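Esterase D (Cellvibrio japonicus, PDB 2W87) binds glucuronic acid with the help of calcium in this family 35 carbohydrate-binding module, part of a secreted enzyme that probably hydrolyses feruloyl ester bonds in plant cell-wall polysaccharides. Local coordinates at residues A65-G69 against T116-P121; V14-D19 against F30-N34; Y81-L85 against A97-D102. All coordinates share one frame; numbering follows the deposited sequence. Where two conformers were deposited one is given.

How the interactions relate
Interactions 1 and 2 meet at the bound glucuronic acid, their centres 13 Å apart: Arg67 of interaction 1 holds the sugar carboxylate, while Asn32 and Thr33 of interaction 2 hold the calcium that this carboxylate also binds. The two join directly as well, Leu120 N lying 2.8 Å from Thr33 OG1 in a probable hydrogen bond. Interaction 3 stands behind the pocket. It is nested in the chain between 65-69 and 116-121, and shares backbone bonds with interaction 1, Gly69 O to Val83 N at 2.8 Å and Arg67 N to Leu85 O at 3.0 Å. Interactions 2 and 3 do not touch; their centres are 20 Å apart, on opposite sides of the chain's centre.

Interaction 1: residues A65-G69 against T116-P121; sequences ANRNG and TAEGLP. With GCU (alpha-D-glucopyranuronic acid), chain E.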
loop_
_atom_site.group_PDB
_atom_site.type_symbol
_atom_site.label_atom_id
_atom_site.label_comp_id
_atom_site.label_asym_id
_atom_site.label_seq_id
_atom_site.Cartn_x
_atom_site.Cartn_y
_atom_site.Cartn_z
ATOM N N ALA A 65 8.140 16.867 0.468
ATOM C CA ALA A 65 6.933 17.058 -0.316
ATOM C C ALA A 65 6.015 15.839 -0.168
ATOM O O ALA A 65 6.468 14.748 0.194
ATOM C CB ALA A 65 7.298 17.276 -1.789
ATOM N N ASN A 66 4.728 16.029 -0.430
ATOM C CA ASN A 66 3.815 14.892 -0.597
ATOM C C ASN A 66 4.387 13.960 -1.644
ATOM O O ASN A 66 5.017 14.407 -2.607
ATOM C CB ASN A 66 2.450 15.349 -1.100
ATOM C CG ASN A 66 1.531 15.814 0.008
ATOM O OD1 ASN A 66 1.914 16.610 0.867
ATOM N ND2 ASN A 66 0.288 15.341 -0.036
ATOM N N ARG A 67 4.146 12.665 -1.441
ATOM C CA ARG A 67 4.478 11.648 -2.413
ATOM C C ARG A 67 3.189 10.841 -2.661
ATOM O O ARG A 67 3.108 9.638 -2.350
ATOM C CB ARG A 67 5.575 10.784 -1.861
ATOM C CG ARG A 67 6.875 11.484 -1.727
ATOM C CD ARG A 67 7.934 10.498 -1.348
ATOM N NE ARG A 67 9.223 11.142 -1.139
ATOM C CZ ARG A 67 10.367 10.475 -1.035
ATOM N NH1 ARG A 67 10.388 9.153 -1.126
ATOM N NH2 ARG A 67 11.508 11.135 -0.859
ATOM N N ASN A 68 2.179 11.516 -3.201
ATOM C CA ASN A 68 0.868 10.900 -3.391
ATOM C C ASN A 68 0.986 9.680 -4.282
ATOM O O ASN A 68 1.922 9.562 -5.087
ATOM C CB ASN A 68 -0.122 11.880 -3.999
ATOM C CG ASN A 68 -0.514 12.972 -3.055
ATOM O OD1 ASN A 68 -0.053 13.034 -1.909
ATOM N ND2 ASN A 68 -1.389 13.851 -3.519
ATOM N N GLY A 69 0.041 8.773 -4.093
ATOM C CA GLY A 69 -0.035 7.556 -4.868
ATOM C C GLY A 69 -1.352 7.409 -5.622
ATOM O O GLY A 69 -2.388 7.992 -5.271
ATOM N N THR A 116 4.702 11.021 -8.346
ATOM C CA THR A 116 5.810 11.955 -8.529
ATOM C C THR A 116 7.138 11.215 -8.704
ATOM O O THR A 116 7.237 10.014 -8.415
ATOM C CB THR A 116 5.972 12.921 -7.318
ATOM O OG1 THR A 116 6.673 12.261 -6.250
ATOM C CG2 THR A 116 4.637 13.474 -6.820
ATOM N N ALA A 117 8.161 11.945 -9.149
ATOM C CA ALA A 117 9.475 11.364 -9.436
ATOM C C ALA A 117 10.217 10.910 -8.199
ATOM O O ALA A 117 11.243 10.242 -8.318
ATOM C CB ALA A 117 10.347 12.355 -10.240
ATOM N N GLU A 118 9.722 11.275 -7.011
ATOM C CA GLU A 118 10.349 10.856 -5.756
ATOM C C GLU A 118 9.959 9.426 -5.372
ATOM O O GLU A 118 10.537 8.856 -4.459
ATOM C CB GLU A 118 9.965 11.778 -4.607
ATOM C CG GLU A 118 10.484 13.190 -4.732
ATOM C CD GLU A 118 10.474 13.914 -3.395
ATOM O OE1 GLU A 118 11.348 13.618 -2.540
ATOM O OE2 GLU A 118 9.620 14.814 -3.222
ATOM N N GLY A 119 8.999 8.850 -6.072
ATOM C CA GLY A 119 8.516 7.532 -5.706
ATOM C C GLY A 119 7.514 7.672 -4.573
ATOM O O GLY A 119 6.980 8.759 -4.313
ATOM N N LEU A 120 7.235 6.565 -3.896
ATOM C CA LEU A 120 6.340 6.581 -2.754
ATOM C C LEU A 120 7.058 6.903 -1.453
ATOM O O LEU A 120 8.276 6.889 -1.384
ATOM C CB LEU A 120 5.657 5.211 -2.612
ATOM C CG LEU A 120 4.620 4.852 -3.670
ATOM C CD1 LEU A 120 4.146 3.379 -3.435
ATOM C CD2 LEU A 120 3.440 5.808 -3.627
ATOM N N PRO A 121 6.282 7.176 -0.393
ATOM C CA PRO A 121 6.908 7.098 0.910
ATOM C C PRO A 121 7.303 5.644 1.177
ATOM O O PRO A 121 6.995 4.756 0.360
ATOM C CB PRO A 121 5.787 7.504 1.863
ATOM C CG PRO A 121 4.695 7.998 1.057
ATOM C CD PRO A 121 4.839 7.419 -0.307
HETATM C C1 GCU E . 16.423 7.816 1.978
HETATM C C2 GCU E . 15.737 6.944 3.029
HETATM C C3 GCU E . 14.935 5.853 2.326
HETATM C C4 GCU E . 13.881 6.522 1.468
HETATM C C5 GCU E . 14.588 7.463 0.481
HETATM C C6 GCU E . 13.607 8.232 -0.394
HETATM O O1 GCU E . 17.264 6.950 1.217
HETATM O O2 GCU E . 16.718 6.339 3.854
HETATM O O3 GCU E . 14.312 4.979 3.271
HETATM O O4 GCU E . 13.109 5.556 0.709
HETATM O O5 GCU E . 15.361 8.428 1.193
HETATM O O6A GCU E . 12.723 7.559 -0.944
HETATM O O6B GCU E . 13.738 9.472 -0.525
HETATM O O HOH W 1 9.042 13.999 -0.325
HETATM O O HOH W 2 7.245 14.258 -4.363
HETATM O O HOH W 3 4.839 10.028 -5.492
#
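Arg67 runs past Gly119 O and Leu120 O with its chain extended from CG to NE and presents its guanidinium to the glucuronic acid carboxylate. The grip is two-pronged and nearly straight: NH1 of Arg67 gives a hydrogen bond to O6A of the sugar at 2.8 Å (173°), and NH2 of Arg67 gives another to O6B, also at 2.8 Å. The other N-H of Arg67 NH1 goes to Leu120 O at 3.1 Å; that oxygen lies in the guanidinium plane, yet the donor sits above the carbonyl plane. Glu118 crosses Arg67 at about a right angle, its CB over the rim of one guanidinium face. In the conformer given, one of two, OE1 of Glu118 makes a salt bridge to Arg67 NH2 at 3.0 Å, weak as a hydrogen bond because the N-H angle is only 127°. This is the sugar-binding end of the carbohydrate-binding module, built from loops that join the strands of its beta-sandwich. One step out, water 1 accepts from Arg67 NE at 3.0 Å and from Ala65 N. Water 2 ties Asn66 O to Thr116 OG1, and water 3 connects Asn68 O with Thr116 N and Gly119 O. Thr116 to Gly119 form a type I turn, and Thr116 OG1 accepts from Glu118 N in an ST turn. Pro121 CD packs 3.8 Å from Arg67 CB, and Trp91 and Asn61 also touch the arginine.

Interaction 2: residues V14-D19 against F30-N34; sequences VDGTID and FANTN. With CA (calcium ion), chain C; GCU (alpha-D-glucopyranuronic acid), chain E.
With Asn32 CG anti to the backbone N (chi1 175°) and Asp19 CG beside its own backbone N (chi1 -67°), the two side chains meet on the same face of the hairpin. Asn32 ND2 donates to Asp19 OD2 at 2.8 Å, almost straight and within the amide plane, but reaches the oxygen from above the carboxylate; the two planes are nearly perpendicular. That bond and the metal bond of Asn32 OD1 to the calcium at 2.3 Å together fix the amide's rotation. Thr17 OG1 donates to Asp19 OD1 at 2.6 Å, bracing the second-shell Asp19 from one step further out. Phe30 shares this face: Asp19 O sits over one side of the Phe30 ring, near its rim, 3.4 Å from the plane.

The backbones pair at Thr17 with Asn32 and at Asp19 with Phe30, with Asn32 N to Thr17 O at 2.8 Å. On the other face Ala31 CB packs against Val14 CG2 and Ile18 CD1. Thr33 O binds the calcium at 2.4 Å; Asn35, sugar atoms O4 and O6A and three waters complete its shell. Here an antiparallel beta hairpin carries the calcium site that helps the module hold glucuronic acid.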
loop_
_atom_site.group_PDB
_atom_site.type_symbol
_atom_site.label_atom_id
_atom_site.label_comp_id
_atom_site.label_asym_id
_atom_site.label_seq_id
_atom_site.Cartn_x
_atom_site.Cartn_y
_atom_site.Cartn_z
ATOM N N VAL A 14 7.379 -5.121 -4.653
ATOM C CA VAL A 14 7.798 -3.711 -4.577
ATOM C C VAL A 14 8.812 -3.450 -5.700
ATOM O O VAL A 14 9.726 -4.242 -5.919
ATOM C CB VAL A 14 8.398 -3.313 -3.216
ATOM C CG1 VAL A 14 9.530 -4.239 -2.802
ATOM C CG2 VAL A 14 8.846 -1.830 -3.221
ATOM N N ASP A 15 8.588 -2.355 -6.427
ATOM C CA ASP A 15 9.589 -1.842 -7.361
ATOM C C ASP A 15 10.582 -1.044 -6.548
ATOM O O ASP A 15 10.420 0.167 -6.351
ATOM C CB ASP A 15 8.937 -0.984 -8.431
ATOM C CG ASP A 15 7.904 -1.745 -9.223
ATOM O OD1 ASP A 15 8.206 -2.926 -9.582
ATOM O OD2 ASP A 15 6.780 -1.181 -9.450
ATOM N N GLY A 16 11.597 -1.734 -6.059
ATOM C CA GLY A 16 12.483 -1.184 -5.027
ATOM C C GLY A 16 12.956 -2.307 -4.116
ATOM O O GLY A 16 13.261 -3.388 -4.583
ATOM N N THR A 17 13.001 -2.061 -2.813
ATOM C CA THR A 17 13.493 -3.037 -1.861
ATOM C C THR A 17 12.596 -3.128 -0.656
ATOM O O THR A 17 11.808 -2.228 -0.422
ATOM C CB THR A 17 14.931 -2.688 -1.368
ATOM O OG1 THR A 17 15.006 -1.328 -0.927
ATOM C CG2 THR A 17 15.960 -2.927 -2.452
ATOM N N ILE A 18 12.740 -4.218 0.091
ATOM C CA ILE A 18 12.226 -4.301 1.440
ATOM C C ILE A 18 13.356 -3.971 2.414
ATOM O O ILE A 18 14.376 -4.636 2.425
ATOM C CB ILE A 18 11.633 -5.679 1.760
ATOM C CG1 ILE A 18 10.520 -5.984 0.776
ATOM C CG2 ILE A 18 11.084 -5.703 3.197
ATOM C CD1 ILE A 18 9.332 -5.085 0.956
ATOM N N ASP A 19 13.153 -2.933 3.224
ATOM C CA ASP A 19 14.192 -2.386 4.062
ATOM C C ASP A 19 13.739 -2.407 5.518
ATOM O O ASP A 19 12.550 -2.615 5.831
ATOM C CB ASP A 19 14.494 -0.931 3.682
ATOM C CG ASP A 19 15.119 -0.780 2.332
ATOM O OD1 ASP A 19 15.336 -1.784 1.618
ATOM O OD2 ASP A 19 15.416 0.386 1.992
ATOM N N PHE A 30 9.718 -2.623 5.781
ATOM C CA PHE A 30 8.842 -1.746 5.025
ATOM C C PHE A 30 9.266 -1.758 3.570
ATOM O O PHE A 30 10.407 -2.090 3.251
ATOM C CB PHE A 30 8.887 -0.330 5.590
ATOM C CG PHE A 30 10.276 0.242 5.736
ATOM C CD1 PHE A 30 10.912 0.855 4.674
ATOM C CD2 PHE A 30 10.940 0.178 6.951
ATOM C CE1 PHE A 30 12.173 1.386 4.819
ATOM C CE2 PHE A 30 12.191 0.714 7.105
ATOM C CZ PHE A 30 12.815 1.321 6.043
ATOM N N ALA A 31 8.329 -1.472 2.682
ATOM C CA ALA A 31 8.626 -1.425 1.252
ATOM C C ALA A 31 9.163 -0.029 0.920
ATOM O O ALA A 31 8.524 0.998 1.211
ATOM C CB ALA A 31 7.364 -1.730 0.434
ATOM N N ASN A 32 10.326 -0.001 0.276
ATOM C CA ASN A 32 10.977 1.231 -0.146
ATOM C C ASN A 32 11.044 1.292 -1.674
ATOM O O ASN A 32 11.870 0.621 -2.285
ATOM C CB ASN A 32 12.393 1.264 0.428
ATOM C CG ASN A 32 13.206 2.446 -0.058
ATOM O OD1 ASN A 32 12.704 3.308 -0.797
ATOM N ND2 ASN A 32 14.480 2.498 0.368
ATOM N N THR A 33 10.160 2.056 -2.294
ATOM C CA THR A 33 10.156 2.160 -3.759
ATOM C C THR A 33 11.389 2.887 -4.285
ATOM O O THR A 33 11.913 3.802 -3.636
ATOM C CB THR A 33 8.926 2.926 -4.311
ATOM O OG1 THR A 33 8.856 4.237 -3.729
ATOM C CG2 THR A 33 7.647 2.148 -4.042
ATOM N N ASN A 34 11.831 2.460 -5.460
ATOM C CA ASN A 34 12.643 3.281 -6.326
ATOM C C ASN A 34 12.108 4.700 -6.336
ATOM O O ASN A 34 10.903 4.900 -6.272
ATOM C CB ASN A 34 12.539 2.775 -7.771
ATOM C CG ASN A 34 13.173 1.402 -7.975
ATOM O OD1 ASN A 34 14.114 1.044 -7.272
ATOM N ND2 ASN A 34 12.668 0.638 -8.968
HETATM CA CA CA C . 12.376 5.356 -1.880
HETATM C C1 GCU E . 16.423 7.816 1.978
HETATM C C2 GCU E . 15.737 6.944 3.029
HETATM C C3 GCU E . 14.935 5.853 2.326
HETATM C C4 GCU E . 13.881 6.522 1.468
HETATM C C5 GCU E . 14.588 7.463 0.481
HETATM C C6 GCU E . 13.607 8.232 -0.394
HETATM O O1 GCU E . 17.264 6.950 1.217
HETATM O O2 GCU E . 16.718 6.339 3.854
HETATM O O3 GCU E . 14.312 4.979 3.271
HETATM O O4 GCU E . 13.109 5.556 0.709
HETATM O O5 GCU E . 15.361 8.428 1.193
HETATM O O6A GCU E . 12.723 7.559 -0.944
HETATM O O6B GCU E . 13.738 9.472 -0.525
HETATM O O HOH W 4 10.508 6.529 -2.987
HETATM O O HOH W 5 14.713 4.991 -2.447
HETATM O O HOH W 6 10.283 4.986 -0.613
#

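Interaction 3: residues Y81-L85 against A97-D102; sequences YTVSL and ATIDVD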
loop_
_atom_site.group_PDB
_atom_site.type_symbol
_atom_site.label_atom_id
_atom_site.label_comp_id
_atom_site.label_asym_id
_atom_site.label_seq_id
_atom_site.Cartn_x
_atom_site.Cartn_y
_atom_site.Cartn_z
ATOM N N TYR A 81 -8.006 5.067 -7.725
ATOM C CA TYR A 81 -8.175 5.908 -6.558
ATOM C C TYR A 81 -6.930 6.723 -6.339
ATOM O O TYR A 81 -5.852 6.389 -6.861
ATOM C CB TYR A 81 -8.394 5.044 -5.318
ATOM C CG TYR A 81 -9.651 4.202 -5.340
ATOM C CD1 TYR A 81 -10.813 4.667 -4.754
ATOM C CD2 TYR A 81 -9.658 2.933 -5.905
ATOM C CE1 TYR A 81 -11.961 3.907 -4.755
ATOM C CE2 TYR A 81 -10.802 2.185 -5.932
ATOM C CZ TYR A 81 -11.943 2.675 -5.338
ATOM O OH TYR A 81 -13.094 1.919 -5.352
ATOM N N THR A 82 -7.059 7.770 -5.533
ATOM C CA THR A 82 -5.931 8.628 -5.212
ATOM C C THR A 82 -5.664 8.517 -3.719
ATOM O O THR A 82 -6.613 8.510 -2.950
ATOM C CB THR A 82 -6.229 10.085 -5.607
ATOM O OG1 THR A 82 -7.402 10.543 -4.915
ATOM C CG2 THR A 82 -6.454 10.187 -7.120
ATOM N N VAL A 83 -4.389 8.409 -3.308
ATOM C CA VAL A 83 -4.027 8.314 -1.897
ATOM C C VAL A 83 -3.075 9.454 -1.585
ATOM O O VAL A 83 -2.039 9.576 -2.210
ATOM C CB VAL A 83 -3.343 6.964 -1.560
ATOM C CG1 VAL A 83 -3.011 6.868 -0.093
ATOM C CG2 VAL A 83 -4.241 5.789 -1.955
ATOM N N SER A 84 -3.463 10.302 -0.645
ATOM C CA SER A 84 -2.643 11.452 -0.257
ATOM C C SER A 84 -1.641 11.010 0.781
ATOM O O SER A 84 -2.033 10.433 1.801
ATOM C CB SER A 84 -3.519 12.540 0.344
ATOM O OG SER A 84 -4.486 12.974 -0.589
ATOM N N LEU A 85 -0.376 11.336 0.555
ATOM C CA LEU A 85 0.728 10.876 1.394
ATOM C C LEU A 85 1.675 12.050 1.715
ATOM O O LEU A 85 2.776 12.158 1.186
ATOM C CB LEU A 85 1.446 9.738 0.674
ATOM C CG LEU A 85 0.598 8.468 0.442
ATOM C CD1 LEU A 85 1.318 7.467 -0.505
ATOM C CD2 LEU A 85 0.249 7.781 1.746
ATOM N N ALA A 97 -2.685 6.620 6.084
ATOM C CA ALA A 97 -3.628 7.210 5.154
ATOM C C ALA A 97 -4.736 6.182 4.999
ATOM O O ALA A 97 -4.482 4.988 4.984
ATOM C CB ALA A 97 -2.978 7.516 3.812
ATOM N N THR A 98 -5.974 6.640 4.885
ATOM C CA THR A 98 -7.077 5.697 4.744
ATOM C C THR A 98 -7.921 6.068 3.552
ATOM O O THR A 98 -8.191 7.248 3.322
ATOM C CB THR A 98 -7.957 5.620 6.010
ATOM O OG1 THR A 98 -8.936 4.580 5.849
ATOM C CG2 THR A 98 -8.652 6.958 6.258
ATOM N N ILE A 99 -8.330 5.045 2.807
ATOM C CA ILE A 99 -9.207 5.214 1.668
ATOM C C ILE A 99 -10.234 4.074 1.659
ATOM O O ILE A 99 -9.900 2.926 1.991
ATOM C CB ILE A 99 -8.403 5.258 0.359
ATOM C CG1 ILE A 99 -9.311 5.551 -0.832
ATOM C CG2 ILE A 99 -7.622 3.979 0.143
ATOM C CD1 ILE A 99 -8.627 6.280 -1.915
ATOM N N ASP A 100 -11.481 4.408 1.353
ATOM C CA ASP A 100 -12.483 3.384 1.133
ATOM C C ASP A 100 -12.474 2.984 -0.342
ATOM O O ASP A 100 -12.376 3.818 -1.232
ATOM C CB ASP A 100 -13.866 3.856 1.557
ATOM C CG ASP A 100 -14.076 3.796 3.074
ATOM O OD1 ASP A 100 -13.168 3.404 3.825
ATOM O OD2 ASP A 100 -15.186 4.124 3.519
ATOM N N VAL A 101 -12.568 1.685 -0.600
ATOM C CA VAL A 101 -12.493 1.192 -1.960
ATOM C C VAL A 101 -13.502 0.080 -2.099
ATOM O O VAL A 101 -13.857 -0.553 -1.116
ATOM C CB VAL A 101 -11.120 0.598 -2.323
ATOM C CG1 VAL A 101 -10.011 1.608 -2.093
ATOM C CG2 VAL A 101 -10.848 -0.695 -1.543
ATOM N N ASP A 102 -13.938 -0.152 -3.331
ATOM C CA ASP A 102 -14.873 -1.230 -3.603
ATOM C C ASP A 102 -14.084 -2.380 -4.181
ATOM O O ASP A 102 -13.559 -2.288 -5.295
ATOM C CB ASP A 102 -15.961 -0.765 -4.559
ATOM C CG ASP A 102 -17.121 -0.112 -3.823
ATOM O OD1 ASP A 102 -17.869 -0.846 -3.131
ATOM O OD2 ASP A 102 -17.282 1.123 -3.917
HETATM O O HOH W 7 -13.134 -0.385 -7.036
HETATM O O HOH W 8 -15.400 3.320 -4.740
#
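Tyr81 OH is gripped by three partners at the far end of its ring. Asp102 N donates to it at 3.0 Å, nearly straight. Water 8 donates to the same oxygen at 2.8 Å and also to Asp102 OD2, while water 7 accepts from the hydroxyl and donates to Asp102 O at 2.6 Å. These bonds tie the phenol to the backbone and the carboxylate of one residue and hold the ring across a strand of the other sheet. Both waters lie in the ring plane, at its edge.

Val101 covers a face of that ring. Its CG1 stands 3.8 Å from the centroid of the Tyr81 ring and only 5° off the normal, a CH-pi contact over the centre, while Val101 CB lies near CZ. Nearer the backbone, Ile99 sends its CG1 branch anti to the backbone N (chi1 -175°), which carries CD1 across to 81-85: CD1 of Ile99 comes within 3.6 Å of Tyr81 CB and also close to Thr82 O. Further along, Ala97 CB fits among Val83 CG1, Leu85 CD2 and Ser84 O, with 3.8 Å from Ala97 CB to Leu85 CD2.

The segments 81-83 and 97-102 run antiparallel, at 168°, but their axes come no closer than 8.1 Å, and no backbone-to-backbone hydrogen bond links them. Each belongs to a different sheet: 80-83 pairs with 69-73, where Leu71 and Ile73 also touch Tyr81, whereas 95-103 is an outermost strand beside 51-60, whose Leu55 touches Val101. Side chains thus bridge edge strands of two antiparallel sheets, closing one flank of the beta-sandwich (jelly-roll) fold of this carbohydrate-binding module.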